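Protein argonaute (Aquifex aeolicus, PDB 1YVU) uses short single-stranded DNA guides to bind complementary RNA targets and cleave them in a divalent-metal-dependent reaction. Local coordinates at residues 321-329 and 339-347. Sequence-based numbering, arbitrary orientation.
Sequences TVLDAKGKN and FLELCRPFV
The carboxylate of D324 is gripped on both its oxygens. R344 N gives a nearly straight bond (176°) to D324 OD2 at 2.7 Å, which accepts on its anti lone pair. The other oxygen faces its own loop: K328 N reaches D324 OD1 at 2.6 Å, close to the C-O axis, and the amides of K326 and G327 add weak bonds. With CG placed between the backbone N and the carbonyl carbon (chi1 74°), the acid can serve both sides. With only the methyl of an alanine here, R344 N and K328 N would probably lose their acceptor and the turn be freer to shift. Beside the carboxylate the two main chains bond directly, A325 N to R344 O at 2.8 Å.

This turn, type I at A325 and K326 with G327 left-handed after it, joins strands 322-323 and 329-330 of linker L2 into a beta-hairpin. The turn docks on the C-terminal end of helix 337-342 and the chain leaving it, in the Mid domain; PIWI-domain strand 487-488 pairs on the far side of 322-323.

Two phenylalanines pack against the hairpin. F339 has CG anti to the backbone N (chi1 178°), which brings F339 CE2 to 3.8 Å from V322 CG2; D324 N sits at the ring edge, and C343 CB lies over one face, toward the rim. The F346 ring has A325 CA over one face, toward the rim, and L323 O at its edge. R344 CG and CD run past A325 CB, and the guanidinium meets K326 CG edge-on.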
loop_
_atom_site.group_PDB
_atom_site.type_symbol
_atom_site.label_atom_id
_atom_site.label_comp_id
_atom_site.label_asym_id
_atom_site.label_seq_id
_atom_site.Cartn_x
_atom_site.Cartn_y
_atom_site.Cartn_z
ATOM N N THR A 321 22.287 14.359 -9.406
ATOM C CA THR A 321 23.579 14.087 -10.004
ATOM C C THR A 321 24.195 12.821 -9.467
ATOM O O THR A 321 24.340 12.636 -8.250
ATOM C CB THR A 321 24.554 15.274 -9.857
ATOM O OG1 THR A 321 23.952 16.447 -10.436
ATOM C CG2 THR A 321 25.875 14.977 -10.582
ATOM N N VAL A 322 24.478 11.939 -10.418
ATOM C CA VAL A 322 25.104 10.654 -10.181
ATOM C C VAL A 322 26.494 10.592 -10.835
ATOM O O VAL A 322 26.781 11.333 -11.774
ATOM C CB VAL A 322 24.218 9.514 -10.733
ATOM C CG1 VAL A 322 22.798 9.601 -10.157
ATOM C CG2 VAL A 322 24.216 9.493 -12.288
ATOM N N LEU A 323 27.340 9.694 -10.349
ATOM C CA LEU A 323 28.681 9.526 -10.898
ATOM C C LEU A 323 29.168 8.081 -10.905
ATOM O O LEU A 323 28.730 7.282 -10.088
ATOM C CB LEU A 323 29.694 10.445 -10.187
ATOM C CG LEU A 323 29.800 10.710 -8.676
ATOM C CD1 LEU A 323 30.014 9.452 -7.828
ATOM C CD2 LEU A 323 30.952 11.691 -8.465
ATOM N N ASP A 324 30.076 7.762 -11.826
ATOM C CA ASP A 324 30.646 6.415 -11.932
ATOM C C ASP A 324 31.967 6.250 -11.133
ATOM O O ASP A 324 32.288 7.100 -10.288
ATOM C CB ASP A 324 30.783 5.995 -13.408
ATOM C CG ASP A 324 31.930 6.682 -14.141
ATOM O OD1 ASP A 324 32.367 7.795 -13.774
ATOM O OD2 ASP A 324 32.395 6.084 -15.116
ATOM N N ALA A 325 32.691 5.144 -11.364
ATOM C CA ALA A 325 33.948 4.846 -10.662
ATOM C C ALA A 325 35.086 5.755 -11.043
ATOM O O ALA A 325 36.041 5.904 -10.277
ATOM C CB ALA A 325 34.343 3.426 -10.862
ATOM N N LYS A 326 34.997 6.326 -12.242
ATOM C CA LYS A 326 36.010 7.259 -12.710
ATOM C C LYS A 326 35.628 8.681 -12.254
ATOM O O LYS A 326 36.492 9.563 -12.067
ATOM C CB LYS A 326 36.205 7.166 -14.227
ATOM C CG LYS A 326 37.684 6.987 -14.573
ATOM C CD LYS A 326 38.036 7.215 -16.030
ATOM C CE LYS A 326 39.548 7.349 -16.194
ATOM N NZ LYS A 326 39.883 7.623 -17.612
ATOM N N GLY A 327 34.332 8.854 -12.000
ATOM C CA GLY A 327 33.828 10.122 -11.531
ATOM C C GLY A 327 33.188 10.995 -12.577
ATOM O O GLY A 327 33.277 12.212 -12.448
ATOM N N LYS A 328 32.560 10.406 -13.600
ATOM C CA LYS A 328 31.883 11.197 -14.637
ATOM C C LYS A 328 30.525 11.662 -14.110
ATOM O O LYS A 328 29.735 10.859 -13.644
ATOM C CB LYS A 328 31.739 10.408 -15.947
ATOM C CG LYS A 328 32.899 10.610 -16.942
ATOM C CD LYS A 328 32.796 9.682 -18.161
ATOM C CE LYS A 328 34.126 9.632 -18.945
ATOM N NZ LYS A 328 34.225 8.485 -19.921
ATOM N N ASN A 329 30.295 12.974 -14.145
ATOM C CA ASN A 329 29.065 13.566 -13.637
ATOM C C ASN A 329 28.089 13.868 -14.736
ATOM O O ASN A 329 28.491 14.303 -15.814
ATOM C CB ASN A 329 29.329 14.915 -12.943
ATOM C CG ASN A 329 30.683 14.995 -12.256
ATOM O OD1 ASN A 329 31.171 14.012 -11.699
ATOM N ND2 ASN A 329 31.287 16.190 -12.271
ATOM N N PHE A 339 25.769 8.212 -20.892
ATOM C CA PHE A 339 26.409 8.017 -19.592
ATOM C C PHE A 339 26.584 6.520 -19.327
ATOM O O PHE A 339 27.681 6.068 -19.037
ATOM C CB PHE A 339 25.634 8.717 -18.450
ATOM C CG PHE A 339 26.234 8.496 -17.067
ATOM C CD1 PHE A 339 27.541 8.921 -16.769
ATOM C CD2 PHE A 339 25.541 7.740 -16.099
ATOM C CE1 PHE A 339 28.155 8.573 -15.523
ATOM C CE2 PHE A 339 26.149 7.393 -14.854
ATOM C CZ PHE A 339 27.453 7.803 -14.570
ATOM N N LEU A 340 25.543 5.747 -19.598
ATOM C CA LEU A 340 25.603 4.312 -19.365
ATOM C C LEU A 340 26.455 3.540 -20.360
ATOM O O LEU A 340 26.701 2.353 -20.161
ATOM C CB LEU A 340 24.197 3.726 -19.311
ATOM C CG LEU A 340 23.374 3.989 -18.048
ATOM C CD1 LEU A 340 21.912 3.661 -18.356
ATOM C CD2 LEU A 340 23.909 3.198 -16.831
ATOM N N GLU A 341 26.877 4.203 -21.435
ATOM C CA GLU A 341 27.711 3.559 -22.439
ATOM C C GLU A 341 29.128 3.690 -21.973
ATOM O O GLU A 341 29.838 2.701 -21.839
ATOM C CB GLU A 341 27.556 4.218 -23.818
ATOM C CG GLU A 341 26.447 3.633 -24.720
ATOM C CD GLU A 341 26.214 4.403 -26.042
ATOM O OE1 GLU A 341 27.159 4.517 -26.865
ATOM O OE2 GLU A 341 25.068 4.872 -26.260
ATOM N N LEU A 342 29.448 4.913 -21.564
ATOM C CA LEU A 342 30.777 5.306 -21.113
ATOM C C LEU A 342 31.170 5.056 -19.655
ATOM O O LEU A 342 32.362 5.062 -19.333
ATOM C CB LEU A 342 30.980 6.788 -21.449
ATOM C CG LEU A 342 31.210 7.149 -22.925
ATOM C CD1 LEU A 342 30.856 8.620 -23.202
ATOM C CD2 LEU A 342 32.669 6.870 -23.279
ATOM N N CYS A 343 30.178 4.828 -18.792
ATOM C CA CYS A 343 30.399 4.610 -17.354
ATOM C C CYS A 343 31.161 3.350 -16.900
ATOM O O CYS A 343 30.929 2.241 -17.389
ATOM C CB CYS A 343 29.074 4.676 -16.588
ATOM S SG CYS A 343 28.144 3.136 -16.644
ATOM N N ARG A 344 32.043 3.548 -15.921
ATOM C CA ARG A 344 32.840 2.483 -15.315
ATOM C C ARG A 344 32.156 2.194 -13.953
ATOM O O ARG A 344 32.095 3.076 -13.099
ATOM C CB ARG A 344 34.283 2.982 -15.132
ATOM C CG ARG A 344 35.296 2.078 -14.429
ATOM C CD ARG A 344 36.510 2.956 -14.195
ATOM N NE ARG A 344 37.611 2.369 -13.430
ATOM C CZ ARG A 344 38.591 3.075 -12.853
ATOM N NH1 ARG A 344 38.619 4.401 -12.931
ATOM N NH2 ARG A 344 39.586 2.451 -12.237
ATOM N N PRO A 345 31.601 0.979 -13.758
ATOM C CA PRO A 345 30.920 0.604 -12.498
ATOM C C PRO A 345 31.815 0.490 -11.243
ATOM O O PRO A 345 33.027 0.618 -11.314
ATOM C CB PRO A 345 30.314 -0.759 -12.845
ATOM C CG PRO A 345 30.186 -0.708 -14.328
ATOM C CD PRO A 345 31.455 -0.099 -14.750
ATOM N N PHE A 346 31.199 0.285 -10.084
ATOM C CA PHE A 346 31.943 0.098 -8.852
ATOM C C PHE A 346 31.917 -1.397 -8.665
ATOM O O PHE A 346 30.955 -1.949 -8.152
ATOM C CB PHE A 346 31.251 0.784 -7.677
ATOM C CG PHE A 346 31.268 2.271 -7.756
ATOM C CD1 PHE A 346 30.258 2.952 -8.441
ATOM C CD2 PHE A 346 32.296 3.005 -7.136
ATOM C CE1 PHE A 346 30.268 4.351 -8.505
ATOM C CE2 PHE A 346 32.326 4.400 -7.188
ATOM C CZ PHE A 346 31.314 5.081 -7.873
ATOM N N VAL A 347 32.971 -2.049 -9.118
ATOM C CA VAL A 347 33.077 -3.504 -9.050
ATOM C C VAL A 347 33.139 -4.205 -7.681
ATOM O O VAL A 347 34.010 -3.928 -6.861
ATOM C CB VAL A 347 34.230 -4.000 -9.963
ATOM C CG1 VAL A 347 33.883 -3.705 -11.416
ATOM C CG2 VAL A 347 35.565 -3.320 -9.586
#